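Local coordinates for protein ORF 37 (Human herpesvirus 8 type M, PDB 3FHD) that cleaves DNA as an endonuclease and exonuclease, and helps process branched viral DNA intermediates to promote production of mature unit-length genomes, at residues F396-E407 and V464-L475. Sequence-based numbering, arbitrary orientation.
With SO4 (sulfate ion), chain B.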
loop_
_atom_site.group_PDB
_atom_site.type_symbol
_atom_site.label_atom_id
_atom_site.label_comp_id
_atom_site.label_asym_id
_atom_site.label_seq_id
_atom_site.Cartn_x
_atom_site.Cartn_y
_atom_site.Cartn_z
ATOM N N PHE A 396 8.721 -3.146 -6.548
ATOM C CA PHE A 396 9.770 -3.406 -5.583
ATOM C C PHE A 396 9.851 -2.303 -4.521
ATOM O O PHE A 396 9.872 -2.593 -3.320
ATOM C CB PHE A 396 11.142 -3.643 -6.247
ATOM C CG PHE A 396 12.233 -3.860 -5.249
ATOM C CD1 PHE A 396 12.433 -5.140 -4.676
ATOM C CD2 PHE A 396 13.058 -2.805 -4.844
ATOM C CE1 PHE A 396 13.441 -5.341 -3.722
ATOM C CE2 PHE A 396 14.086 -3.025 -3.891
ATOM C CZ PHE A 396 14.257 -4.278 -3.336
ATOM N N TYR A 397 9.840 -1.056 -4.979
ATOM C CA TYR A 397 9.843 0.141 -4.143
ATOM C C TYR A 397 8.556 0.246 -3.287
ATOM O O TYR A 397 8.599 0.708 -2.168
ATOM C CB TYR A 397 9.898 1.374 -5.059
ATOM C CG TYR A 397 11.287 1.642 -5.554
ATOM C CD1 TYR A 397 12.058 2.663 -4.991
ATOM C CD2 TYR A 397 11.863 0.839 -6.547
ATOM C CE1 TYR A 397 13.375 2.911 -5.438
ATOM C CE2 TYR A 397 13.191 1.060 -6.982
ATOM C CZ TYR A 397 13.934 2.102 -6.414
ATOM O OH TYR A 397 15.235 2.357 -6.833
ATOM N N GLN A 398 7.421 -0.110 -3.868
ATOM C CA GLN A 398 6.150 -0.143 -3.116
ATOM C C GLN A 398 6.193 -1.063 -1.892
ATOM O O GLN A 398 5.824 -0.644 -0.800
ATOM C CB GLN A 398 4.981 -0.531 -4.051
ATOM C CG GLN A 398 3.652 -0.697 -3.307
ATOM C CD GLN A 398 2.454 -0.683 -4.241
ATOM O OE1 GLN A 398 2.527 -1.189 -5.375
ATOM N NE2 GLN A 398 1.356 -0.075 -3.784
ATOM N N VAL A 399 6.663 -2.298 -2.069
ATOM C CA VAL A 399 6.723 -3.253 -0.964
ATOM C C VAL A 399 7.830 -2.829 0.018
ATOM O O VAL A 399 7.732 -3.084 1.222
ATOM C CB VAL A 399 6.914 -4.714 -1.476
ATOM C CG1 VAL A 399 6.898 -5.702 -0.302
ATOM C CG2 VAL A 399 5.806 -5.084 -2.470
ATOM N N LEU A 400 8.892 -2.212 -0.514
ATOM C CA LEU A 400 9.996 -1.695 0.306
ATOM C C LEU A 400 9.417 -0.719 1.329
ATOM O O LEU A 400 9.714 -0.838 2.529
ATOM C CB LEU A 400 11.063 -0.993 -0.568
ATOM C CG LEU A 400 12.376 -0.659 0.160
ATOM C CD1 LEU A 400 13.578 -0.660 -0.804
ATOM C CD2 LEU A 400 12.294 0.622 0.946
ATOM N N LEU A 401 8.644 0.263 0.865
ATOM C CA LEU A 401 8.019 1.186 1.841
ATOM C C LEU A 401 7.029 0.520 2.821
ATOM O O LEU A 401 6.995 0.881 3.997
ATOM C CB LEU A 401 7.367 2.401 1.166
ATOM C CG LEU A 401 6.899 3.518 2.124
ATOM C CD1 LEU A 401 8.113 4.168 2.901
ATOM C CD2 LEU A 401 6.087 4.619 1.364
ATOM N N GLN A 402 6.208 -0.426 2.340
ATOM C CA GLN A 402 5.321 -1.160 3.218
ATOM C C GLN A 402 6.133 -1.919 4.268
ATOM O O GLN A 402 5.720 -1.958 5.437
ATOM C CB GLN A 402 4.410 -2.147 2.460
ATOM C CG GLN A 402 3.542 -1.507 1.418
ATOM C CD GLN A 402 2.733 -2.509 0.600
ATOM O OE1 GLN A 402 2.731 -3.704 0.872
ATOM N NE2 GLN A 402 2.050 -2.002 -0.398
ATOM N N SER A 403 7.273 -2.501 3.903
ATOM C CA SER A 403 8.103 -3.148 4.911
ATOM C C SER A 403 8.602 -2.170 6.003
ATOM O O SER A 403 8.621 -2.508 7.182
ATOM C CB SER A 403 9.322 -3.940 4.309
ATOM O OG SER A 403 10.340 -3.069 3.816
ATOM N N SER A 404 9.005 -0.966 5.603
ATOM C CA SER A 404 9.524 0.041 6.531
ATOM C C SER A 404 8.440 0.484 7.532
ATOM O O SER A 404 8.728 0.613 8.747
ATOM C CB SER A 404 10.015 1.263 5.736
ATOM O OG SER A 404 11.157 0.877 4.982
ATOM N N ILE A 405 7.214 0.680 7.033
ATOM C CA ILE A 405 6.096 1.086 7.890
ATOM C C ILE A 405 5.665 -0.050 8.816
ATOM O O ILE A 405 5.485 0.173 10.016
ATOM C CB ILE A 405 4.889 1.667 7.136
ATOM C CG1 ILE A 405 5.260 2.993 6.418
ATOM C CG2 ILE A 405 3.629 1.776 8.083
ATOM C CD1 ILE A 405 5.780 4.067 7.348
ATOM N N VAL A 406 5.514 -1.258 8.278
ATOM C CA VAL A 406 5.217 -2.440 9.131
ATOM C C VAL A 406 6.241 -2.624 10.267
ATOM O O VAL A 406 5.900 -2.904 11.426
ATOM C CB VAL A 406 5.109 -3.747 8.288
ATOM C CG1 VAL A 406 5.056 -4.957 9.210
ATOM C CG2 VAL A 406 3.855 -3.745 7.454
ATOM N N GLU A 407 7.530 -2.531 9.924
ATOM C CA GLU A 407 8.594 -2.714 10.915
ATOM C C GLU A 407 8.703 -1.599 11.958
ATOM O O GLU A 407 9.027 -1.864 13.122
ATOM C CB GLU A 407 9.921 -3.005 10.212
ATOM C CG GLU A 407 9.912 -4.428 9.621
ATOM C CD GLU A 407 10.885 -4.630 8.470
ATOM O OE1 GLU A 407 11.846 -3.814 8.345
ATOM O OE2 GLU A 407 10.676 -5.608 7.691
ATOM N N VAL A 464 9.970 -10.998 -1.651
ATOM C CA VAL A 464 10.734 -9.760 -1.830
ATOM C C VAL A 464 11.558 -9.529 -0.545
ATOM O O VAL A 464 11.010 -9.520 0.540
ATOM C CB VAL A 464 9.828 -8.496 -2.071
ATOM C CG1 VAL A 464 10.704 -7.309 -2.545
ATOM C CG2 VAL A 464 8.717 -8.754 -3.128
ATOM N N TYR A 465 12.872 -9.372 -0.699
ATOM C CA TYR A 465 13.791 -9.100 0.417
ATOM C C TYR A 465 14.411 -7.709 0.271
ATOM O O TYR A 465 14.611 -7.253 -0.857
ATOM C CB TYR A 465 14.877 -10.180 0.497
ATOM C CG TYR A 465 14.332 -11.602 0.593
ATOM C CD1 TYR A 465 14.008 -12.169 1.823
ATOM C CD2 TYR A 465 14.135 -12.369 -0.554
ATOM C CE1 TYR A 465 13.503 -13.486 1.902
ATOM C CE2 TYR A 465 13.622 -13.660 -0.491
ATOM C CZ TYR A 465 13.311 -14.217 0.740
ATOM O OH TYR A 465 12.821 -15.517 0.801
ATOM N N PHE A 466 14.709 -7.047 1.403
ATOM C CA PHE A 466 15.208 -5.652 1.414
ATOM C C PHE A 466 16.483 -5.477 2.258
ATOM O O PHE A 466 16.413 -5.434 3.506
ATOM C CB PHE A 466 14.133 -4.653 1.885
ATOM C CG PHE A 466 12.833 -4.770 1.150
ATOM C CD1 PHE A 466 12.708 -4.268 -0.138
ATOM C CD2 PHE A 466 11.743 -5.410 1.747
ATOM C CE1 PHE A 466 11.499 -4.419 -0.826
ATOM C CE2 PHE A 466 10.542 -5.551 1.081
ATOM C CZ PHE A 466 10.426 -5.077 -0.214
ATOM N N PRO A 467 17.652 -5.344 1.587
ATOM C CA PRO A 467 18.902 -5.088 2.317
ATOM C C PRO A 467 18.773 -3.785 3.114
ATOM O O PRO A 467 18.105 -2.853 2.660
ATOM C CB PRO A 467 19.955 -4.955 1.205
ATOM C CG PRO A 467 19.320 -5.535 -0.031
ATOM C CD PRO A 467 17.845 -5.332 0.124
ATOM N N ARG A 468 19.388 -3.726 4.293
ATOM C CA ARG A 468 19.170 -2.599 5.210
ATOM C C ARG A 468 19.725 -1.287 4.701
ATOM O O ARG A 468 19.084 -0.242 4.848
ATOM C CB ARG A 468 19.774 -2.890 6.585
ATOM C CG ARG A 468 18.852 -3.684 7.469
ATOM C CD ARG A 468 19.548 -3.970 8.796
ATOM N NE ARG A 468 19.242 -5.316 9.280
ATOM C CZ ARG A 468 20.095 -6.084 9.956
ATOM N NH1 ARG A 468 21.328 -5.652 10.234
ATOM N NH2 ARG A 468 19.715 -7.298 10.343
ATOM N N GLY A 469 20.936 -1.351 4.165
ATOM C CA GLY A 469 21.616 -0.177 3.649
ATOM C C GLY A 469 20.835 0.394 2.478
ATOM O O GLY A 469 20.747 1.616 2.320
ATOM N N ALA A 470 20.257 -0.495 1.667
ATOM C CA ALA A 470 19.489 -0.087 0.503
ATOM C C ALA A 470 18.234 0.667 0.953
ATOM O O ALA A 470 17.962 1.749 0.459
ATOM C CB ALA A 470 19.116 -1.286 -0.363
ATOM N N LYS A 471 17.486 0.114 1.905
ATOM C CA LYS A 471 16.311 0.813 2.449
ATOM C C LYS A 471 16.656 2.164 3.040
ATOM O O LYS A 471 15.961 3.149 2.801
ATOM C CB LYS A 471 15.658 0.004 3.554
ATOM C CG LYS A 471 14.663 -0.988 3.076
ATOM C CD LYS A 471 14.376 -1.964 4.173
ATOM C CE LYS A 471 13.123 -1.664 4.910
ATOM N NZ LYS A 471 12.700 -2.836 5.720
ATOM N N HIS A 472 17.724 2.197 3.843
ATOM C CA HIS A 472 18.160 3.452 4.458
ATOM C C HIS A 472 18.425 4.554 3.403
ATOM O O HIS A 472 17.983 5.686 3.570
ATOM C CB HIS A 472 19.371 3.217 5.370
ATOM C CG HIS A 472 19.922 4.471 5.986
ATOM N ND1 HIS A 472 20.940 5.205 5.405
ATOM C CD2 HIS A 472 19.610 5.113 7.139
ATOM C CE1 HIS A 472 21.222 6.245 6.170
ATOM N NE2 HIS A 472 20.425 6.217 7.224
ATOM N N ARG A 473 19.117 4.211 2.318
ATOM C CA ARG A 473 19.471 5.219 1.298
ATOM C C ARG A 473 18.223 5.757 0.563
ATOM O O ARG A 473 18.072 6.960 0.367
ATOM C CB ARG A 473 20.475 4.663 0.287
ATOM C CG ARG A 473 21.090 5.810 -0.531
ATOM C CD ARG A 473 21.779 5.370 -1.788
ATOM N NE ARG A 473 23.061 4.728 -1.526
ATOM C CZ ARG A 473 23.806 4.183 -2.482
ATOM N NH1 ARG A 473 23.385 4.233 -3.751
ATOM N NH2 ARG A 473 24.961 3.597 -2.177
ATOM N N LEU A 474 17.346 4.846 0.175
ATOM C CA LEU A 474 16.136 5.204 -0.596
ATOM C C LEU A 474 15.178 6.055 0.244
ATOM O O LEU A 474 14.623 7.069 -0.247
ATOM C CB LEU A 474 15.458 3.935 -1.150
ATOM C CG LEU A 474 16.301 3.128 -2.137
ATOM C CD1 LEU A 474 15.582 1.817 -2.523
ATOM C CD2 LEU A 474 16.617 3.939 -3.427
ATOM N N LEU A 475 14.992 5.689 1.518
ATOM C CA LEU A 475 14.097 6.485 2.413
ATOM C C LEU A 475 14.698 7.881 2.631
ATOM O O LEU A 475 13.968 8.876 2.628
ATOM C CB LEU A 475 13.879 5.796 3.773
ATOM C CG LEU A 475 13.067 4.494 3.821
ATOM C CD1 LEU A 475 13.294 3.745 5.194
ATOM C CD2 LEU A 475 11.574 4.775 3.558
HETATM S S SO4 B . -0.666 2.789 -0.885
HETATM O O1 SO4 B . -0.273 3.955 -1.660
HETATM O O2 SO4 B . -0.709 1.622 -1.773
HETATM O O3 SO4 B . 0.353 2.619 0.130
HETATM O O4 SO4 B . -1.904 3.054 -0.200
HETATM O O HOH W 1 12.820 -6.069 5.755
HETATM O O HOH W 2 12.759 -1.542 8.120
#
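Next to the magnesium site of this PD-(D/E)XK nuclease, F466 lies against helix 396-407 where the chain passes from strand 455-464 into helix 468-475. The evidence for close packing is a CH-pi contact: L400 CA stands 3.6 Å from the centroid of the F466 ring, 25° off its normal, while V399 CG1 meets the same ring in plane at its edge. With CG swung anti to its own carbonyl carbon, F466 reaches the helix backbone. F396 comes at F466 obliquely, planes 48° apart, with F466 CE1 over one face of the F396 ring; V464 CG1 touches F396 CD1 at 3.5 Å.

The segment axes cross at -97°, 11.0 Å apart, so contact between helices is local. K471 is the knob, seated among L400, S403, S404 and E407. Its side chain runs past that of L400 in the opposite direction, CG against CD2, and a bend at chi3 helps bring the amine to S403 OG, a hydrogen bond of 3.0 Å from NZ. S403 OG in turn donates to L400 O at 2.7 Å, so the hydroxyl accepts from the lysine and donates to the helix backbone. NZ also forms a salt bridge with E407 OE1 at 2.9 Å, weak as a hydrogen bond, and two waters also lie between the charged groups, one of them held only weakly by NZ; E407 OE2 is held by Y424. Beyond K471 along the helix, L474 CD1 packs on L400 CD1, and L475 CD2 meets L401 CD1 at 3.6 Å.

On the sheet side, V399 touches Y424 and I426 and comes within about 4 Å of the side chain of metal ligand E266. The near-perpendicular pair thus joins a helix backing the metal-bearing sheet to the strand-to-helix connection of the PD-(D/E)XK fold.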